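Local atomic coordinates of integron cassette protein (Vibrio cholerae, PDB entry 3FY6), a protein that is of unknown function, is encoded by a mobile integron gene cassette, and forms a two-chain assembly. Residues E11-I16 against H24-V29; Y17-G22 against D69-P74; P74-N79 against A106-K111. All coordinates share one frame; numbering follows the deposited sequence.

Contact 1 of 3, residues E11-I16 against H24-V29; sequences EVNLNI and HETYIV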
ATOM      1  N   GLU A  11      -4.213  22.403 -11.534  1.00 22.22           N
ATOM      2  CA  GLU A  11      -2.987  21.686 -11.242  1.00 27.76           C
ATOM      3  C   GLU A  11      -2.773  21.682  -9.743  1.00 24.71           C
ATOM      4  O   GLU A  11      -2.898  22.708  -9.088  1.00 25.02           O
ATOM      5  CB  GLU A  11      -1.815  22.368 -11.938  1.00 38.71           C
ATOM      6  CG  GLU A  11      -0.646  21.458 -12.241  1.00 46.23           C
ATOM      7  CD  GLU A  11       0.316  22.076 -13.246  1.00 55.97           C
ATOM      8  OE1 GLU A  11       0.920  23.122 -12.927  1.00 48.82           O
ATOM      9  OE2 GLU A  11       0.469  21.514 -14.353  1.00 61.29           O
ATOM     10  N   VAL A  12      -2.469  20.514  -9.198  1.00 21.76           N
ATOM     11  CA  VAL A  12      -2.194  20.394  -7.781  1.00 19.74           C
ATOM     12  C   VAL A  12      -0.752  19.909  -7.608  1.00 22.57           C
ATOM     13  O   VAL A  12      -0.360  18.907  -8.194  1.00 18.64           O
ATOM     14  CB  VAL A  12      -3.170  19.394  -7.126  1.00 18.78           C
ATOM     15  CG1 VAL A  12      -2.970  19.361  -5.624  1.00 15.64           C
ATOM     16  CG2 VAL A  12      -4.612  19.774  -7.463  1.00 19.99           C
ATOM     17  N   ASN A  13       0.040  20.633  -6.826  1.00 14.01           N
ATOM     18  CA  ASN A  13       1.398  20.204  -6.537  1.00 21.72           C
ATOM     19  C   ASN A  13       1.437  19.505  -5.188  1.00 19.69           C
ATOM     20  O   ASN A  13       1.080  20.087  -4.178  1.00 18.76           O
ATOM     21  CB  ASN A  13       2.369  21.393  -6.567  1.00 25.28           C
ATOM     22  CG  ASN A  13       2.794  21.763  -7.982  1.00 27.81           C
ATOM     23  OD1 ASN A  13       2.029  21.616  -8.930  1.00 30.52           O
ATOM     24  ND2 ASN A  13       4.028  22.228  -8.128  1.00 28.79           N
ATOM     25  N   LEU A  14       1.866  18.249  -5.181  1.00 15.69           N
ATOM     26  CA  LEU A  14       1.882  17.459  -3.954  1.00 19.81           C
ATOM     27  C   LEU A  14       3.321  17.173  -3.518  1.00 22.30           C
ATOM     28  O   LEU A  14       4.193  16.969  -4.349  1.00 21.16           O
ATOM     29  CB  LEU A  14       1.116  16.149  -4.168  1.00 18.48           C
ATOM     30  CG  LEU A  14      -0.372  16.294  -4.506  1.00 19.46           C
ATOM     31  CD1 LEU A  14      -0.990  14.933  -4.808  1.00 19.51           C
ATOM     32  CD2 LEU A  14      -1.109  16.974  -3.356  1.00 17.75           C
ATOM     33  N   ASN A  15       3.564  17.153  -2.212  1.00 17.26           N
ATOM     34  CA  ASN A  15       4.924  17.008  -1.710  1.00 15.51           C
ATOM     35  C   ASN A  15       5.127  15.660  -1.024  1.00 18.96           C
ATOM     36  O   ASN A  15       4.645  15.438   0.090  1.00 13.95           O
ATOM     37  CB  ASN A  15       5.255  18.157  -0.758  1.00 16.41           C
ATOM     38  CG  ASN A  15       4.876  19.518  -1.337  1.00 24.47           C
ATOM     39  OD1 ASN A  15       4.101  20.263  -0.744  1.00 36.09           O
ATOM     40  ND2 ASN A  15       5.404  19.828  -2.510  1.00 23.09           N
ATOM     41  N   ILE A  16       5.834  14.762  -1.697  1.00 12.55           N
ATOM     42  CA  ILE A  16       5.994  13.399  -1.194  1.00 18.41           C
ATOM     43  C   ILE A  16       7.423  13.146  -0.713  1.00 17.93           C
ATOM     44  O   ILE A  16       8.369  13.239  -1.492  1.00 17.63           O
ATOM     45  CB  ILE A  16       5.649  12.365  -2.288  1.00 15.72           C
ATOM     46  CG1 ILE A  16       4.237  12.623  -2.841  1.00 20.83           C
ATOM     47  CG2 ILE A  16       5.791  10.937  -1.745  1.00 17.27           C
ATOM     48  CD1 ILE A  16       3.121  12.235  -1.884  1.00 17.21           C
ATOM     49  N   HIS A  24      11.279  16.170   0.036  1.00 14.32           N
ATOM     50  CA  HIS A  24       9.944  16.023  -0.535  1.00 18.85           C
ATOM     51  C   HIS A  24      10.016  16.215  -2.045  1.00 24.12           C
ATOM     52  O   HIS A  24      10.409  17.283  -2.526  1.00 22.61           O
ATOM     53  CB  HIS A  24       8.973  17.033   0.088  1.00 18.07           C
ATOM     54  CG  HIS A  24       8.612  16.711   1.503  1.00 26.39           C
ATOM     55  ND1 HIS A  24       9.419  17.045   2.570  1.00 27.83           N
ATOM     56  CD2 HIS A  24       7.545  16.061   2.027  1.00 28.67           C
ATOM     57  CE1 HIS A  24       8.864  16.615   3.690  1.00 28.78           C
ATOM     58  NE2 HIS A  24       7.726  16.015   3.389  1.00 29.99           N
ATOM     59  N   GLU A  25       9.662  15.171  -2.786  1.00 17.17           N
ATOM     60  CA  GLU A  25       9.579  15.256  -4.240  1.00 15.63           C
ATOM     61  C   GLU A  25       8.218  15.821  -4.654  1.00 22.75           C
ATOM     62  O   GLU A  25       7.187  15.509  -4.049  1.00 19.15           O
ATOM     63  CB  GLU A  25       9.789  13.882  -4.867  1.00 23.52           C
ATOM     64  CG  GLU A  25      11.163  13.283  -4.591  1.00 31.74           C
ATOM     65  CD  GLU A  25      12.253  13.931  -5.429  1.00 39.62           C
ATOM     66  OE1 GLU A  25      12.218  13.774  -6.665  1.00 46.48           O
ATOM     67  OE2 GLU A  25      13.149  14.585  -4.858  1.00 42.51           O
ATOM     68  N   THR A  26       8.217  16.660  -5.682  1.00 18.80           N
ATOM     69  CA  THR A  26       6.984  17.292  -6.132  1.00 19.72           C
ATOM     70  C   THR A  26       6.293  16.399  -7.153  1.00 19.75           C
ATOM     71  O   THR A  26       6.848  16.098  -8.205  1.00 21.67           O
ATOM     72  CB  THR A  26       7.248  18.690  -6.745  1.00 23.92           C
ATOM     73  OG1 THR A  26       7.928  19.519  -5.791  1.00 21.10           O
ATOM     74  CG2 THR A  26       5.932  19.361  -7.159  1.00 20.40           C
ATOM     75  N   TYR A  27       5.094  15.941  -6.824  1.00 17.42           N
ATOM     76  CA  TYR A  27       4.278  15.226  -7.796  1.00 19.31           C
ATOM     77  C   TYR A  27       3.242  16.204  -8.314  1.00 21.57           C
ATOM     78  O   TYR A  27       2.489  16.785  -7.534  1.00 25.08           O
ATOM     79  CB  TYR A  27       3.594  14.029  -7.149  1.00 21.92           C
ATOM     80  CG  TYR A  27       4.517  12.852  -6.950  1.00 24.93           C
ATOM     81  CD1 TYR A  27       5.605  12.937  -6.091  1.00 22.77           C
ATOM     82  CD2 TYR A  27       4.299  11.653  -7.623  1.00 21.07           C
ATOM     83  CE1 TYR A  27       6.453  11.858  -5.906  1.00 25.44           C
ATOM     84  CE2 TYR A  27       5.144  10.564  -7.447  1.00 25.51           C
ATOM     85  CZ  TYR A  27       6.217  10.672  -6.588  1.00 26.51           C
ATOM     86  OH  TYR A  27       7.064   9.603  -6.422  1.00 33.10           O
ATOM     87  N   ILE A  28       3.212  16.408  -9.624  1.00 23.62           N
ATOM     88  CA  ILE A  28       2.288  17.383 -10.194  1.00 24.11           C
ATOM     89  C   ILE A  28       1.066  16.678 -10.762  1.00 23.96           C
ATOM     90  O   ILE A  28       1.170  15.862 -11.676  1.00 26.08           O
ATOM     91  CB  ILE A  28       2.961  18.250 -11.273  1.00 23.64           C
ATOM     92  CG1 ILE A  28       4.257  18.850 -10.732  1.00 24.45           C
ATOM     93  CG2 ILE A  28       2.022  19.374 -11.721  1.00 24.31           C
ATOM     94  CD1 ILE A  28       5.056  19.616 -11.765  1.00 27.05           C
ATOM     95  N   VAL A  29      -0.091  16.976 -10.189  1.00 19.02           N
ATOM     96  CA  VAL A  29      -1.341  16.412 -10.666  1.00 15.29           C
ATOM     97  C   VAL A  29      -2.060  17.409 -11.564  1.00 25.17           C
ATOM     98  O   VAL A  29      -2.423  18.497 -11.127  1.00 23.55           O
ATOM     99  CB  VAL A  29      -2.270  16.062  -9.497  1.00 25.75           C
ATOM    100  CG1 VAL A  29      -3.509  15.335 -10.013  1.00 27.48           C
ATOM    101  CG2 VAL A  29      -1.537  15.197  -8.476  1.00 27.58           C
TER
HETATM  102  O   HOH W   1       7.969  19.092  -3.134  1.00 42.27           O
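Strands 11-16 and 24-29 form the two arms of an antiparallel beta hairpin at one edge of a five-stranded sheet, with 10-18 the outermost strand within this chain. Three hydrogen-bonded pairs, Val12 with Val29, Leu14 with Tyr27 and Ile16 with Glu25, give two N-H to O=C bonds each. Five of these six bonds lie in the carbonyl plane. On the buried face Val12, Leu14 and Ile16 pack on helix 95-114, Leu14 and Val29 on Phe81 of helix 77-89, and Tyr27 on helix 62-67. Leu14 has CG beside its backbone N (chi1 -62°), and chi2 of 175° extends CD1 toward Val29. The two side chains cross obliquely, with Leu14 CD1 3.7 Å from Val29 CG2, a diagonal contact between neighbouring pairs. Ile16 and Tyr27 also meet diagonally and cross at about a right angle. Ile16 CG1, set beside its backbone N (chi1 -55°), lies 3.5 Å from CD1 of Tyr27. The Tyr27 hydroxyl has its own partner, the carboxylate of Asp69. On the other face Asn13 and Ile28 stand side by side. The amide of Asn13 bends over its neighbours, with ND2 3.6 Å from CG2 of Thr26 and OD1 near CG2 of Ile28. The extended Glu11 chain crosses Ile28 obliquely, and its CG lies 3.4 Å from that same methyl. Asn15 and Thr26 run alongside each other, too far apart to bond directly. A water joins them: it accepts from Asn15 ND2 at 2.7 Å, lies 2.7 Å from Thr26 OG1, and donates to the His24 carbonyl O at 3.1 Å.

Contact 2 of 3, residues Y17-G22 against D69-P74; sequences YSPRWG and DSVYPP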
ATOM      1  N   TYR A  17       7.582  12.801   0.559  1.00 15.84           N
ATOM      2  CA  TYR A  17       8.925  12.600   1.097  1.00 18.95           C
ATOM      3  C   TYR A  17       9.572  11.333   0.557  1.00 19.70           C
ATOM      4  O   TYR A  17       8.980  10.255   0.606  1.00 17.88           O
ATOM      5  CB  TYR A  17       8.945  12.583   2.627  1.00 15.91           C
ATOM      6  CG  TYR A  17      10.360  12.485   3.137  1.00 18.52           C
ATOM      7  CD1 TYR A  17      11.171  13.618   3.205  1.00 14.63           C
ATOM      8  CD2 TYR A  17      10.912  11.256   3.489  1.00 15.65           C
ATOM      9  CE1 TYR A  17      12.485  13.535   3.632  1.00 18.86           C
ATOM     10  CE2 TYR A  17      12.240  11.159   3.928  1.00 19.13           C
ATOM     11  CZ  TYR A  17      13.013  12.304   3.993  1.00 17.53           C
ATOM     12  OH  TYR A  17      14.310  12.226   4.420  1.00 23.26           O
ATOM     13  N   SER A  18      10.795  11.472   0.055  1.00 16.86           N
ATOM     14  CA  SER A  18      11.543  10.361  -0.519  1.00 14.31           C
ATOM     15  C   SER A  18      12.845  10.116   0.233  1.00 21.65           C
ATOM     16  O   SER A  18      13.745  10.953   0.208  1.00 21.84           O
ATOM     17  CB  SER A  18      11.882  10.650  -1.983  1.00 19.99           C
ATOM     18  OG  SER A  18      12.936   9.801  -2.428  1.00 22.09           O
ATOM     19  N   PRO A  19      12.960   8.953   0.881  1.00 22.68           N
ATOM     20  CA  PRO A  19      14.191   8.584   1.585  1.00 19.63           C
ATOM     21  C   PRO A  19      15.346   8.435   0.605  1.00 25.31           C
ATOM     22  O   PRO A  19      16.506   8.495   1.000  1.00 22.74           O
ATOM     23  CB  PRO A  19      13.859   7.217   2.192  1.00 21.82           C
ATOM     24  CG  PRO A  19      12.364   7.156   2.221  1.00 28.22           C
ATOM     25  CD  PRO A  19      11.908   7.936   1.025  1.00 25.61           C
ATOM     26  N   ARG A  20      15.026   8.232  -0.666  1.00 26.10           N
ATOM     27  CA  ARG A  20      16.053   8.046  -1.675  1.00 27.06           C
ATOM     28  C   ARG A  20      16.756   9.368  -2.007  1.00 28.20           C
ATOM     29  O   ARG A  20      17.948   9.383  -2.317  1.00 26.71           O
ATOM     30  CB  ARG A  20      15.463   7.418  -2.940  1.00 26.64           C
ATOM     31  CG  ARG A  20      16.504   7.184  -4.033  1.00 34.42           C
ATOM     32  CD  ARG A  20      15.927   6.482  -5.257  1.00 38.37           C
ATOM     33  NE  ARG A  20      16.980   6.162  -6.218  1.00 46.61           N
ATOM     34  CZ  ARG A  20      16.787   5.987  -7.523  1.00 55.29           C
ATOM     35  NH1 ARG A  20      15.572   6.108  -8.041  1.00 56.75           N
ATOM     36  NH2 ARG A  20      17.815   5.702  -8.315  1.00 53.60           N
ATOM     37  N   TRP A  21      16.021  10.472  -1.924  1.00 21.03           N
ATOM     38  CA  TRP A  21      16.586  11.788  -2.215  1.00 22.21           C
ATOM     39  C   TRP A  21      16.664  12.700  -0.994  1.00 23.28           C
ATOM     40  O   TRP A  21      17.120  13.831  -1.102  1.00 20.29           O
ATOM     41  CB  TRP A  21      15.797  12.464  -3.342  1.00 25.89           C
ATOM     42  CG  TRP A  21      15.673  11.565  -4.523  1.00 28.91           C
ATOM     43  CD1 TRP A  21      14.550  10.930  -4.959  1.00 25.80           C
ATOM     44  CD2 TRP A  21      16.732  11.159  -5.398  1.00 32.31           C
ATOM     45  NE1 TRP A  21      14.839  10.168  -6.067  1.00 32.35           N
ATOM     46  CE2 TRP A  21      16.172  10.294  -6.356  1.00 35.70           C
ATOM     47  CE3 TRP A  21      18.096  11.463  -5.476  1.00 40.94           C
ATOM     48  CZ2 TRP A  21      16.930   9.717  -7.375  1.00 49.38           C
ATOM     49  CZ3 TRP A  21      18.847  10.892  -6.489  1.00 47.13           C
ATOM     50  CH2 TRP A  21      18.264  10.028  -7.425  1.00 47.87           C
ATOM     51  N   GLY A  22      16.239  12.210   0.165  1.00 18.90           N
ATOM     52  CA  GLY A  22      16.281  13.013   1.376  1.00 14.16           C
ATOM     53  C   GLY A  22      15.522  14.329   1.259  1.00 22.95           C
ATOM     54  O   GLY A  22      15.969  15.353   1.778  1.00 21.98           O
ATOM     55  N   ASP A  69      11.022   6.219  -5.867  1.00 25.53           N
ATOM     56  CA  ASP A  69      11.523   7.161  -4.875  1.00 23.25           C
ATOM     57  C   ASP A  69      11.723   6.483  -3.512  1.00 25.40           C
ATOM     58  O   ASP A  69      11.898   7.158  -2.496  1.00 25.73           O
ATOM     59  CB  ASP A  69      10.581   8.356  -4.735  1.00 20.78           C
ATOM     60  CG  ASP A  69      10.735   9.371  -5.866  1.00 33.51           C
ATOM     61  OD1 ASP A  69      11.761   9.325  -6.586  1.00 33.88           O
ATOM     62  OD2 ASP A  69       9.821  10.222  -6.026  1.00 38.09           O
ATOM     63  N   SER A  70      11.708   5.153  -3.499  1.00 21.27           N
ATOM     64  CA  SER A  70      11.725   4.392  -2.243  1.00 21.27           C
ATOM     65  C   SER A  70      10.541   4.732  -1.338  1.00 20.94           C
ATOM     66  O   SER A  70      10.676   4.784  -0.115  1.00 20.28           O
ATOM     67  CB  SER A  70      13.041   4.598  -1.485  1.00 29.77           C
ATOM     68  OG  SER A  70      14.140   4.127  -2.245  1.00 37.28           O
ATOM     69  N   VAL A  71       9.387   4.973  -1.949  1.00 24.19           N
ATOM     70  CA  VAL A  71       8.159   5.248  -1.216  1.00 25.82           C
ATOM     71  C   VAL A  71       7.181   4.093  -1.468  1.00 22.82           C
ATOM     72  O   VAL A  71       6.994   3.679  -2.610  1.00 17.06           O
ATOM     73  CB  VAL A  71       7.530   6.605  -1.659  1.00 16.85           C
ATOM     74  CG1 VAL A  71       6.143   6.787  -1.065  1.00 15.87           C
ATOM     75  CG2 VAL A  71       8.448   7.773  -1.280  1.00 14.06           C
ATOM     76  N   TYR A  72       6.580   3.576  -0.399  1.00 16.30           N
ATOM     77  CA  TYR A  72       5.681   2.425  -0.477  1.00 14.41           C
ATOM     78  C   TYR A  72       4.318   2.819   0.062  1.00 17.82           C
ATOM     79  O   TYR A  72       4.028   2.631   1.241  1.00 28.24           O
ATOM     80  CB  TYR A  72       6.290   1.241   0.301  1.00 16.49           C
ATOM     81  CG  TYR A  72       7.696   0.984  -0.181  1.00 18.30           C
ATOM     82  CD1 TYR A  72       7.929   0.180  -1.290  1.00 17.53           C
ATOM     83  CD2 TYR A  72       8.783   1.627   0.406  1.00 22.40           C
ATOM     84  CE1 TYR A  72       9.212  -0.020  -1.771  1.00 20.90           C
ATOM     85  CE2 TYR A  72      10.069   1.432  -0.065  1.00 21.65           C
ATOM     86  CZ  TYR A  72      10.278   0.606  -1.153  1.00 24.48           C
ATOM     87  OH  TYR A  72      11.555   0.408  -1.633  1.00 29.17           O
ATOM     88  N   PRO A  73       3.476   3.382  -0.814  1.00 18.76           N
ATOM     89  CA  PRO A  73       2.184   3.954  -0.443  1.00 20.61           C
ATOM     90  C   PRO A  73       1.157   2.846  -0.328  1.00 20.97           C
ATOM     91  O   PRO A  73       1.351   1.782  -0.908  1.00 15.60           O
ATOM     92  CB  PRO A  73       1.825   4.829  -1.653  1.00 21.95           C
ATOM     93  CG  PRO A  73       2.760   4.394  -2.771  1.00 21.94           C
ATOM     94  CD  PRO A  73       3.621   3.276  -2.273  1.00 18.08           C
ATOM     95  N   PRO A  74       0.070   3.084   0.409  1.00 26.54           N
ATOM     96  CA  PRO A  74      -0.997   2.079   0.430  1.00 19.74           C
ATOM     97  C   PRO A  74      -1.447   1.794  -1.005  1.00 18.54           C
ATOM     98  O   PRO A  74      -1.400   2.682  -1.858  1.00 21.70           O
ATOM     99  CB  PRO A  74      -2.103   2.769   1.220  1.00 27.16           C
ATOM    100  CG  PRO A  74      -1.369   3.786   2.081  1.00 24.46           C
ATOM    101  CD  PRO A  74      -0.243   4.263   1.236  1.00 24.48           C
TER
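The indole of Trp21 carries Arg20 CG over one face, 3.9 Å above the plane and offset toward the rim. In return, Trp21 CZ2 sits over the centre of the Arg20 guanidinium. At the indole edge, in the ring plane, lies OD1 of Asp69. NE1 of Trp21 donates to this OD1 across 3.2 Å, and the bond is bent, with an angle of 136° at the hydrogen. The ring and carboxylate planes are nearly perpendicular (89°). NE1 meets OD1 from above the carboxylate plane. The other oxygen, OD2, bonds to the hydroxyl of Tyr27. Arg20 NH1 bonds to the Asn68 carbonyl. It stays 5.2 Å from Asp69 OD1, too far for a salt bridge, though the charges may still attract weakly. The turn after strand 10-18 is an ST motif, in which Ser18 OG accepts from the backbone N of Trp21. The loop facing it leaves helix 62-67 through a Schellman motif, with Ser70 at positive phi. Ser18 OG is anti to its own backbone N (chi1 162°). It donates to the carbonyl O of Asp69 at 2.8 Å, on a lone pair, and so links the two turns. Arg20 CB packs 3.6 Å from Ser70 OG. Pro19 CD rests against the carbonyl oxygens of Asp69 and Ser70. Val71 turns CG2 to the carbonyl O of Tyr17, 3.2 Å away, and also touches Val109 of helix 95-114.

Contact 3 of 3, residues P74-N79 against A106-K111; sequences PEITQN and AQWVNK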
ATOM      1  N   PRO A  74       0.070   3.084   0.409  1.00 26.54           N
ATOM      2  CA  PRO A  74      -0.997   2.079   0.430  1.00 19.74           C
ATOM      3  C   PRO A  74      -1.447   1.794  -1.005  1.00 18.54           C
ATOM      4  O   PRO A  74      -1.400   2.682  -1.858  1.00 21.70           O
ATOM      5  CB  PRO A  74      -2.103   2.769   1.220  1.00 27.16           C
ATOM      6  CG  PRO A  74      -1.369   3.786   2.081  1.00 24.46           C
ATOM      7  CD  PRO A  74      -0.243   4.263   1.236  1.00 24.48           C
ATOM      8  N   GLU A  75      -1.854   0.562  -1.281  1.00 23.66           N
ATOM      9  CA  GLU A  75      -2.191   0.169  -2.646  1.00 26.81           C
ATOM     10  C   GLU A  75      -3.395   0.948  -3.206  1.00 29.38           C
ATOM     11  O   GLU A  75      -3.495   1.160  -4.410  1.00 28.51           O
ATOM     12  CB  GLU A  75      -2.429  -1.347  -2.721  1.00 35.30           C
ATOM     13  CG  GLU A  75      -3.369  -1.800  -3.842  1.00 54.16           C
ATOM     14  CD  GLU A  75      -2.750  -1.688  -5.231  1.00 62.94           C
ATOM     15  OE1 GLU A  75      -1.516  -1.853  -5.348  1.00 68.95           O
ATOM     16  OE2 GLU A  75      -3.501  -1.446  -6.204  1.00 59.18           O
ATOM     17  N   ILE A  76      -4.294   1.382  -2.326  1.00 23.17           N
ATOM     18  CA  ILE A  76      -5.480   2.134  -2.740  1.00 19.39           C
ATOM     19  C   ILE A  76      -5.206   3.603  -3.123  1.00 17.26           C
ATOM     20  O   ILE A  76      -6.112   4.315  -3.561  1.00 17.21           O
ATOM     21  CB  ILE A  76      -6.529   2.132  -1.623  1.00 18.94           C
ATOM     22  CG1 ILE A  76      -7.910   2.491  -2.186  1.00 19.75           C
ATOM     23  CG2 ILE A  76      -6.097   3.078  -0.488  1.00 13.46           C
ATOM     24  CD1 ILE A  76      -9.031   2.436  -1.145  1.00 25.52           C
ATOM     25  N   THR A  77      -3.971   4.054  -2.958  1.00 19.68           N
ATOM     26  CA  THR A  77      -3.629   5.459  -3.210  1.00 16.90           C
ATOM     27  C   THR A  77      -4.074   5.972  -4.595  1.00 20.17           C
ATOM     28  O   THR A  77      -4.641   7.051  -4.715  1.00 22.22           O
ATOM     29  CB  THR A  77      -2.116   5.701  -3.014  1.00 18.99           C
ATOM     30  OG1 THR A  77      -1.755   5.327  -1.677  1.00 21.00           O
ATOM     31  CG2 THR A  77      -1.766   7.179  -3.237  1.00 19.50           C
ATOM     32  N   GLN A  78      -3.815   5.198  -5.637  1.00 19.77           N
ATOM     33  CA  GLN A  78      -4.130   5.627  -6.986  1.00 20.52           C
ATOM     34  C   GLN A  78      -5.631   5.800  -7.136  1.00 18.03           C
ATOM     35  O   GLN A  78      -6.101   6.731  -7.785  1.00 14.96           O
ATOM     36  CB  GLN A  78      -3.626   4.602  -7.995  1.00 17.22           C
ATOM     37  CG  GLN A  78      -3.997   4.903  -9.427  1.00 22.98           C
ATOM     38  CD  GLN A  78      -3.184   4.067 -10.400  1.00 28.81           C
ATOM     39  OE1 GLN A  78      -3.709   3.174 -11.065  1.00 34.18           O
ATOM     40  NE2 GLN A  78      -1.892   4.333 -10.460  1.00 24.75           N
ATOM     41  N   ASN A  79      -6.369   4.888  -6.516  1.00 15.52           N
ATOM     42  CA  ASN A  79      -7.815   4.897  -6.549  1.00 15.54           C
ATOM     43  C   ASN A  79      -8.345   6.153  -5.848  1.00 13.34           C
ATOM     44  O   ASN A  79      -9.308   6.770  -6.308  1.00 17.54           O
ATOM     45  CB  ASN A  79      -8.365   3.615  -5.902  1.00 15.79           C
ATOM     46  CG  ASN A  79      -9.878   3.589  -5.853  1.00 27.99           C
ATOM     47  OD1 ASN A  79     -10.480   3.959  -4.851  1.00 36.16           O
ATOM     48  ND2 ASN A  79     -10.504   3.174  -6.948  1.00 29.72           N
ATOM     49  N   ALA A 106      -1.494  12.910   0.164  1.00 16.90           N
ATOM     50  CA  ALA A 106      -0.039  13.026   0.223  1.00 15.40           C
ATOM     51  C   ALA A 106       0.426  12.940   1.665  1.00 17.15           C
ATOM     52  O   ALA A 106       1.412  12.269   1.970  1.00 14.88           O
ATOM     53  CB  ALA A 106       0.440  14.343  -0.421  1.00 14.99           C
ATOM     54  N   GLN A 107      -0.299  13.618   2.552  1.00 14.11           N
ATOM     55  CA  GLN A 107       0.016  13.610   3.973  1.00 16.49           C
ATOM     56  C   GLN A 107      -0.015  12.191   4.541  1.00 20.33           C
ATOM     57  O   GLN A 107       0.839  11.810   5.355  1.00 14.12           O
ATOM     58  CB  GLN A 107      -0.968  14.510   4.723  1.00 22.12           C
ATOM     59  CG  GLN A 107      -0.816  14.537   6.234  1.00 29.49           C
ATOM     60  CD  GLN A 107      -1.914  15.349   6.895  1.00 43.77           C
ATOM     61  OE1 GLN A 107      -2.419  16.310   6.316  1.00 48.62           O
ATOM     62  NE2 GLN A 107      -2.299  14.959   8.106  1.00 50.61           N
ATOM     63  N   TRP A 108      -1.007  11.412   4.112  1.00 13.53           N
ATOM     64  CA  TRP A 108      -1.118  10.016   4.519  1.00 12.23           C
ATOM     65  C   TRP A 108       0.103   9.214   4.046  1.00 14.48           C
ATOM     66  O   TRP A 108       0.727   8.478   4.814  1.00 13.77           O
ATOM     67  CB  TRP A 108      -2.388   9.405   3.926  1.00  9.91           C
ATOM     68  CG  TRP A 108      -2.672   7.995   4.383  1.00 13.27           C
ATOM     69  CD1 TRP A 108      -2.365   7.446   5.592  1.00 10.13           C
ATOM     70  CD2 TRP A 108      -3.384   6.987   3.655  1.00 12.40           C
ATOM     71  NE1 TRP A 108      -2.830   6.150   5.658  1.00 14.78           N
ATOM     72  CE2 TRP A 108      -3.453   5.842   4.478  1.00 11.01           C
ATOM     73  CE3 TRP A 108      -3.955   6.935   2.381  1.00 16.56           C
ATOM     74  CZ2 TRP A 108      -4.062   4.665   4.066  1.00 15.19           C
ATOM     75  CZ3 TRP A 108      -4.568   5.761   1.974  1.00 17.55           C
ATOM     76  CH2 TRP A 108      -4.626   4.650   2.816  1.00 15.83           C
ATOM     77  N   VAL A 109       0.429   9.348   2.769  1.00 14.76           N
ATOM     78  CA  VAL A 109       1.601   8.681   2.231  1.00 12.58           C
ATOM     79  C   VAL A 109       2.836   9.050   3.060  1.00 15.53           C
ATOM     80  O   VAL A 109       3.630   8.177   3.408  1.00 15.74           O
ATOM     81  CB  VAL A 109       1.810   9.014   0.747  1.00 14.45           C
ATOM     82  CG1 VAL A 109       3.151   8.470   0.249  1.00 15.84           C
ATOM     83  CG2 VAL A 109       0.656   8.446  -0.084  1.00  8.47           C
ATOM     84  N   ASN A 110       2.993  10.328   3.397  1.00 11.84           N
ATOM     85  CA  ASN A 110       4.157  10.723   4.184  1.00 17.48           C
ATOM     86  C   ASN A 110       4.172  10.042   5.558  1.00 15.95           C
ATOM     87  O   ASN A 110       5.216   9.617   6.039  1.00 15.83           O
ATOM     88  CB  ASN A 110       4.289  12.256   4.288  1.00 19.27           C
ATOM     89  CG  ASN A 110       4.612  12.911   2.942  1.00 20.21           C
ATOM     90  OD1 ASN A 110       4.210  14.051   2.673  1.00 14.67           O
ATOM     91  ND2 ASN A 110       5.305  12.172   2.072  1.00 10.31           N
ATOM     92  N   LYS A 111       3.007   9.903   6.179  1.00 16.43           N
ATOM     93  CA  LYS A 111       2.938   9.227   7.472  1.00 16.67           C
ATOM     94  C   LYS A 111       3.326   7.743   7.366  1.00 13.43           C
ATOM     95  O   LYS A 111       3.967   7.191   8.256  1.00 19.44           O
ATOM     96  CB  LYS A 111       1.542   9.370   8.087  1.00 17.44           C
ATOM     97  CG  LYS A 111       1.265  10.756   8.663  1.00 29.88           C
ATOM     98  CD  LYS A 111      -0.140  10.807   9.253  1.00 44.84           C
ATOM     99  CE  LYS A 111      -0.623  12.233   9.499  1.00 48.10           C
ATOM    100  NZ  LYS A 111      -2.075  12.255   9.868  1.00 48.35           N
TER
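Segment 106-111 is a piece of helix 95-114, and it meets the turn that leads into helix 77-89. Ala106 points its methyl away from that turn and packs on Ile16 of the sheet. Trp108 makes the larger share of the contact on this helix. Its CG is anti to the backbone N (chi1 -175°), which directs the indole at Pro74. The two side chains reach each other tip to tip. Pro74 CG lies over one face of the indole, 3.5 Å from the centroid of the six-membered ring and 16° off the ring normal, a CH-pi contact. The closest ring atom is Trp108 CH2, 3.4 Å from Pro74 CG. Ile76 takes the ring edge. Its CG2 lies in the ring plane, 3.9 Å from Trp108 CH2. The indole NE1 faces the dimer partner and bonds to the carbonyl O of Val112 of the second subunit. Val109 comes next and turns CG2 to the turn. This methyl lies 4.2 Å from CG2 of Thr77, and the two side chains cross at about a right angle. Thr77 has its hydroxyl directed back to Pro74 (chi1 -58°). OG1 donates to Pro74 O at 2.7 Å, on a lone pair, and the Thr77 backbone N donates to the same oxygen. The type I turn from Pro74 to Thr77 is therefore held by two bonds on one carbonyl. No hydrogen bond crosses between the segments. The contact rests on carbon packing and the CH-pi interaction, while the polar groups of Thr77 and Trp108 are satisfied within the turn and across the dimer interface, respectively.

Overall arrangement
The three contact centres lie about 12 to 13 Å apart. Contact 1 and contact 2 share strand 10-18, and their segments alternate along the chain. Contact 3 comes later and shares Pro74 with contact 2. The rings of His24 and Tyr17 meet edge-to-face between contacts 1 and 2. His24 also touches Asn110, which ties contact 1 to contact 3, and Pro73 packs on Val109 between contacts 2 and 3. Together they connect the first hairpin of the antiparallel sheet to helix 95-114 and to the loop between helices 62-67 and 77-89. Contacts 2 and 3 also touch the second subunit, so this loop belongs to both the fold and the dimer interface.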